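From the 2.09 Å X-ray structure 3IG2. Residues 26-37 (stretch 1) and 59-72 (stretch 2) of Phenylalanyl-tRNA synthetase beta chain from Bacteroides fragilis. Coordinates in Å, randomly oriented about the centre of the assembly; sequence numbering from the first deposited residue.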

# COMPACT_ATOMS: atom_id res chain seq x y z
N LEU B 26 24.60 5.58 1.91
CA LEU B 26 25.95 5.11 2.15
C LEU B 26 26.80 6.32 2.40
O LEU B 26 26.90 7.17 1.55
N ASN B 27 27.38 6.41 3.59
CA ASN B 27 28.21 7.55 3.95
C ASN B 27 29.68 7.15 4.19
O ASN B 27 29.97 6.01 4.58
N ASN B 28 30.59 8.08 3.96
CA ASN B 28 32.00 7.82 4.15
C ASN B 28 32.29 7.47 5.59
O ASN B 28 31.71 8.02 6.51
N SER B 29 33.21 6.57 5.80
CA SER B 29 33.65 6.27 7.15
C SER B 29 34.66 7.29 7.67
O SER B 29 34.79 7.44 8.89
N LEU B 30 35.36 7.98 6.77
CA LEU B 30 36.28 9.06 7.17
C LEU B 30 35.41 10.28 7.51
O LEU B 30 34.55 10.66 6.71
N THR B 31 35.63 10.86 8.68
CA THR B 31 34.74 11.92 9.17
C THR B 31 35.49 13.01 9.97
O THR B 31 36.74 13.03 9.99
N ARG B 32 34.72 13.87 10.62
CA ARG B 32 35.19 15.09 11.32
C ARG B 32 35.22 14.89 12.84
O ARG B 32 34.18 14.74 13.49
N ALA B 33 36.43 14.89 13.41
CA ALA B 33 36.64 14.71 14.84
C ALA B 33 35.84 15.74 15.70
O ALA B 33 35.37 15.42 16.79
N ALA B 34 35.66 16.95 15.16
CA ALA B 34 35.01 18.04 15.90
C ALA B 34 33.53 17.76 16.14
O ALA B 34 32.94 18.33 17.05
N TYR B 35 32.94 16.86 15.36
CA TYR B 35 31.58 16.43 15.62
C TYR B 35 31.47 15.82 17.02
O TYR B 35 30.44 15.88 17.65
N TYR B 36 32.56 15.23 17.50
CA TYR B 36 32.53 14.50 18.77
C TYR B 36 32.88 15.37 19.99
O TYR B 36 32.86 14.89 21.12
N ASP B 37 33.19 16.64 19.76
CA ASP B 37 33.59 17.55 20.84
C ASP B 37 32.61 17.60 21.99
O ASP B 37 31.42 17.86 21.81
N ASN B 59 39.66 13.53 9.46
CA ASN B 59 40.81 13.29 10.30
C ASN B 59 40.64 12.09 11.22
O ASN B 59 41.50 11.82 12.04
N CYS B 60 39.51 11.39 11.10
CA CYS B 60 39.24 10.26 11.97
C CYS B 60 38.23 9.32 11.34
O CYS B 60 37.48 9.72 10.44
N MSE B 61 38.19 8.08 11.83
CA MSE B 61 37.18 7.11 11.42
C MSE B 61 35.97 7.26 12.31
O MSE B 61 36.12 7.47 13.52
N ARG B 62 34.77 7.12 11.73
CA ARG B 62 33.55 7.40 12.49
C ARG B 62 33.36 6.46 13.69
O ARG B 62 33.69 5.26 13.64
N GLN B 63 32.84 7.03 14.77
CA GLN B 63 32.49 6.26 15.95
C GLN B 63 31.02 5.90 15.94
O GLN B 63 30.61 4.94 16.57
N THR B 64 30.22 6.73 15.25
CA THR B 64 28.78 6.52 15.15
C THR B 64 28.35 6.75 13.71
O THR B 64 28.96 7.59 13.00
N LEU B 65 27.29 6.07 13.29
CA LEU B 65 26.63 6.41 12.03
C LEU B 65 25.87 7.72 12.02
O LEU B 65 25.58 8.28 10.94
N LEU B 66 25.49 8.20 13.18
CA LEU B 66 24.51 9.29 13.25
C LEU B 66 24.81 10.45 12.31
O LEU B 66 23.94 10.88 11.51
N PHE B 67 26.02 10.99 12.42
CA PHE B 67 26.34 12.27 11.78
C PHE B 67 26.26 12.24 10.25
O PHE B 67 25.76 13.17 9.63
N GLY B 68 26.73 11.15 9.65
CA GLY B 68 26.61 11.01 8.23
C GLY B 68 25.16 11.08 7.78
O GLY B 68 24.86 11.68 6.76
N GLY B 69 24.27 10.44 8.53
CA GLY B 69 22.84 10.50 8.22
C GLY B 69 22.27 11.92 8.35
O GLY B 69 21.41 12.30 7.57
N LEU B 70 22.76 12.70 9.32
CA LEU B 70 22.29 14.08 9.46
C LEU B 70 22.78 14.92 8.29
O LEU B 70 22.04 15.74 7.81
N GLU B 71 24.01 14.70 7.84
CA GLU B 71 24.52 15.32 6.61
C GLU B 71 23.64 14.97 5.39
O GLU B 71 23.29 15.85 4.60
N SER B 72 23.28 13.69 5.27
CA SER B 72 22.43 13.20 4.17
C SER B 72 21.06 13.86 4.20
O SER B 72 20.53 14.22 3.15

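The two stretches meet first through a short antiparallel bridge, and this backbone register sets where the side chains can go. T31 N donates to C60 O at 2.8 Å with an N-H...O angle of 163°, and R62 N donates to S29 O at 2.9 Å. T31 O accepts from N59 N at 3.0 Å, with a weak bond from N59 ND2 to T31 O at 3.3 Å. Because L30 pairs with M61 and T31 with C60, the side chains of L30 and M61 share one face of the sheet and those of T31 and C60 the other.

On the T31 face, chi1 of T31 is t (-166°), which places CG2 3.7 Å from C60 SG and 3.6 Å from R62 CA. Its OG1 lies 2.7 Å from water 1, and that water donates to E71 OE2 at 3.2 Å, so the strand is tied to the helix through solvent. C60 adopts p (70°), bringing SG within 3.9 Å of A33 CB. N59 points its CB away, yet chi1 p (56°) returns the amide to stretch 1: ND2 is 3.8 Å from R32 CA, and OD1 accepts from water 2 at 2.9 Å, which in turn accepts from A34 N at 3.2 Å. The 2.9 Å approach of N59 ND2 to A33 N joins two donors and is not a hydrogen bond.

On the opposite face, L30 (t, p) carries CD1 to 3.5 Å from C60 O. The selenomethionine M61 is m at all three chi angles, a folded chain that puts SE 4.3 Å from L30 CA and CE 3.6 Å from S29 CB.

R62 starts at p (60°) and then runs extended, with chi2 and chi3 both t, so its guanidinium reaches back along stretch 1. S29 OG lies over one face of that group, 3.3 Å from R62 NH2, but the angle is too poor for a hydrogen bond; the guanidinium nitrogens are satisfied elsewhere in the structure.

Two tyrosines of the 3-10 segment, both m at chi1, embrace F67. Y36 has chi2 of -92°, and its ring receives the edge of F67 on one face: the planes stand at 88° and the centroids lie 5.2 Å apart. The same orientation delivers Y36 OH to the backbone, where it accepts from Q63 N at 2.9 Å and weakly from T64 N at 3.3 Å. Y35 CB sits over the face of F67, 4.0 Å from the centroid of the F67 ring and 19° off its normal. The Y35 ring itself is oblique to F67, at 42°, and its OH donates to E71 OE2 in a very short bond of 2.4 Å; E71 (m, t) extends toward it.

At the helix entrance, T64 is t (178°), and its OG1 caps L66 N at 3.1 Å. Farther along, G68 has no side chain; an ideal CB there would fall 3.0 Å from N27 CB, a clash.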

# COMPACT_ATOMS: atom_id res chain seq x y z
CB LEU B 26 26.44 4.37 0.91
CG LEU B 26 27.38 3.17 1.06
CD1 LEU B 26 28.66 3.45 1.88
CD2 LEU B 26 26.60 1.93 1.59
CB ASN B 27 27.63 8.31 5.17
CG ASN B 27 26.28 9.02 4.85
OD1 ASN B 27 25.24 8.70 5.41
ND2 ASN B 27 26.33 9.96 3.97
CB ASN B 28 32.81 9.06 3.83
CG ASN B 28 32.96 9.31 2.35
OD1 ASN B 28 32.88 8.40 1.51
ND2 ASN B 28 33.21 10.56 2.02
CB SER B 29 34.23 4.87 7.18
OG SER B 29 33.16 3.97 6.88
CB LEU B 30 37.26 9.38 6.05
CG LEU B 30 38.28 10.53 6.19
CD1 LEU B 30 39.16 10.38 7.44
CD2 LEU B 30 39.16 10.68 4.95
CB THR B 31 33.60 11.29 10.01
OG1 THR B 31 32.56 12.24 10.21
CG2 THR B 31 34.12 10.81 11.35
CB ARG B 32 34.25 16.25 10.94
CG ARG B 32 34.44 17.55 11.68
CD ARG B 32 33.72 18.65 10.90
NE ARG B 32 33.53 19.91 11.63
CZ ARG B 32 34.47 20.85 11.82
NH1 ARG B 32 35.71 20.69 11.36
NH2 ARG B 32 34.18 21.96 12.49
CB ALA B 33 38.17 14.79 15.18
CB ALA B 34 35.22 19.38 15.20
CB TYR B 35 31.14 15.37 14.62
CG TYR B 35 30.83 15.82 13.20
CD1 TYR B 35 30.51 17.15 12.89
CD2 TYR B 35 30.80 14.87 12.17
CE1 TYR B 35 30.17 17.51 11.59
CE2 TYR B 35 30.46 15.22 10.86
CZ TYR B 35 30.14 16.54 10.59
OH TYR B 35 29.83 16.88 9.32
CB TYR B 36 33.45 13.27 18.65
CG TYR B 36 32.98 12.31 17.57
CD1 TYR B 36 32.11 11.24 17.88
CD2 TYR B 36 33.37 12.47 16.23
CE1 TYR B 36 31.66 10.37 16.89
CE2 TYR B 36 32.92 11.60 15.24
CZ TYR B 36 32.06 10.55 15.58
OH TYR B 36 31.63 9.69 14.60
CB ASP B 37 33.79 18.96 20.29
CG ASP B 37 35.11 19.12 19.57
OD1 ASP B 37 35.23 20.03 18.70
OD2 ASP B 37 36.05 18.35 19.89
CB ASN B 59 41.23 14.57 11.08
CG ASN B 59 40.09 15.17 11.93
OD1 ASN B 59 40.31 16.17 12.64
ND2 ASN B 59 38.91 14.60 11.86
CB CYS B 60 38.75 10.74 13.36
SG CYS B 60 37.09 11.49 13.39
CB MSE B 61 37.74 5.69 11.55
CG MSE B 61 39.04 5.47 10.71
SE MSE B 61 38.84 5.98 8.85
CE MSE B 61 37.70 4.51 8.20
CB ARG B 62 32.31 7.33 11.58
CG ARG B 62 32.12 5.97 10.92
CD ARG B 62 30.85 5.96 10.01
NE ARG B 62 30.75 4.66 9.35
CZ ARG B 62 30.10 4.42 8.22
NH1 ARG B 62 29.48 5.40 7.57
NH2 ARG B 62 30.09 3.18 7.73
CB GLN B 63 32.78 7.09 17.20
CG GLN B 63 33.36 6.30 18.32
CD GLN B 63 33.66 7.14 19.58
OE1 GLN B 63 34.18 8.28 19.51
NE2 GLN B 63 33.36 6.56 20.72
CB THR B 64 27.97 7.47 16.11
OG1 THR B 64 26.56 7.26 15.95
CG2 THR B 64 28.29 8.96 15.86
CB LEU B 65 25.65 5.29 11.63
CG LEU B 65 26.28 3.91 11.35
CD1 LEU B 65 25.21 3.01 10.85
CD2 LEU B 65 27.39 4.03 10.35
CB LEU B 66 24.44 9.84 14.67
CG LEU B 66 23.63 11.11 14.87
CD1 LEU B 66 22.16 10.84 14.58
CD2 LEU B 66 23.81 11.57 16.30
CB PHE B 67 27.69 12.79 12.24
CG PHE B 67 27.77 12.96 13.74
CD1 PHE B 67 26.86 13.75 14.41
CD2 PHE B 67 28.78 12.33 14.46
CE1 PHE B 67 26.96 13.92 15.79
CE2 PHE B 67 28.88 12.50 15.84
CZ PHE B 67 27.98 13.28 16.50
CB LEU B 70 22.72 14.71 10.79
CG LEU B 70 22.15 14.12 12.08
CD1 LEU B 70 22.72 14.86 13.26
CD2 LEU B 70 20.62 14.13 12.12
CB GLU B 71 25.95 14.90 6.32
CG GLU B 71 26.99 15.41 7.31
CD GLU B 71 28.33 14.67 7.16
OE1 GLU B 71 28.38 13.70 6.39
OE2 GLU B 71 29.34 15.07 7.78
CB SER B 72 22.27 11.68 4.22
OG SER B 72 23.50 11.00 4.05
O HOH W 1 31.02 12.41 8.04
O HOH W 2 38.05 17.86 13.23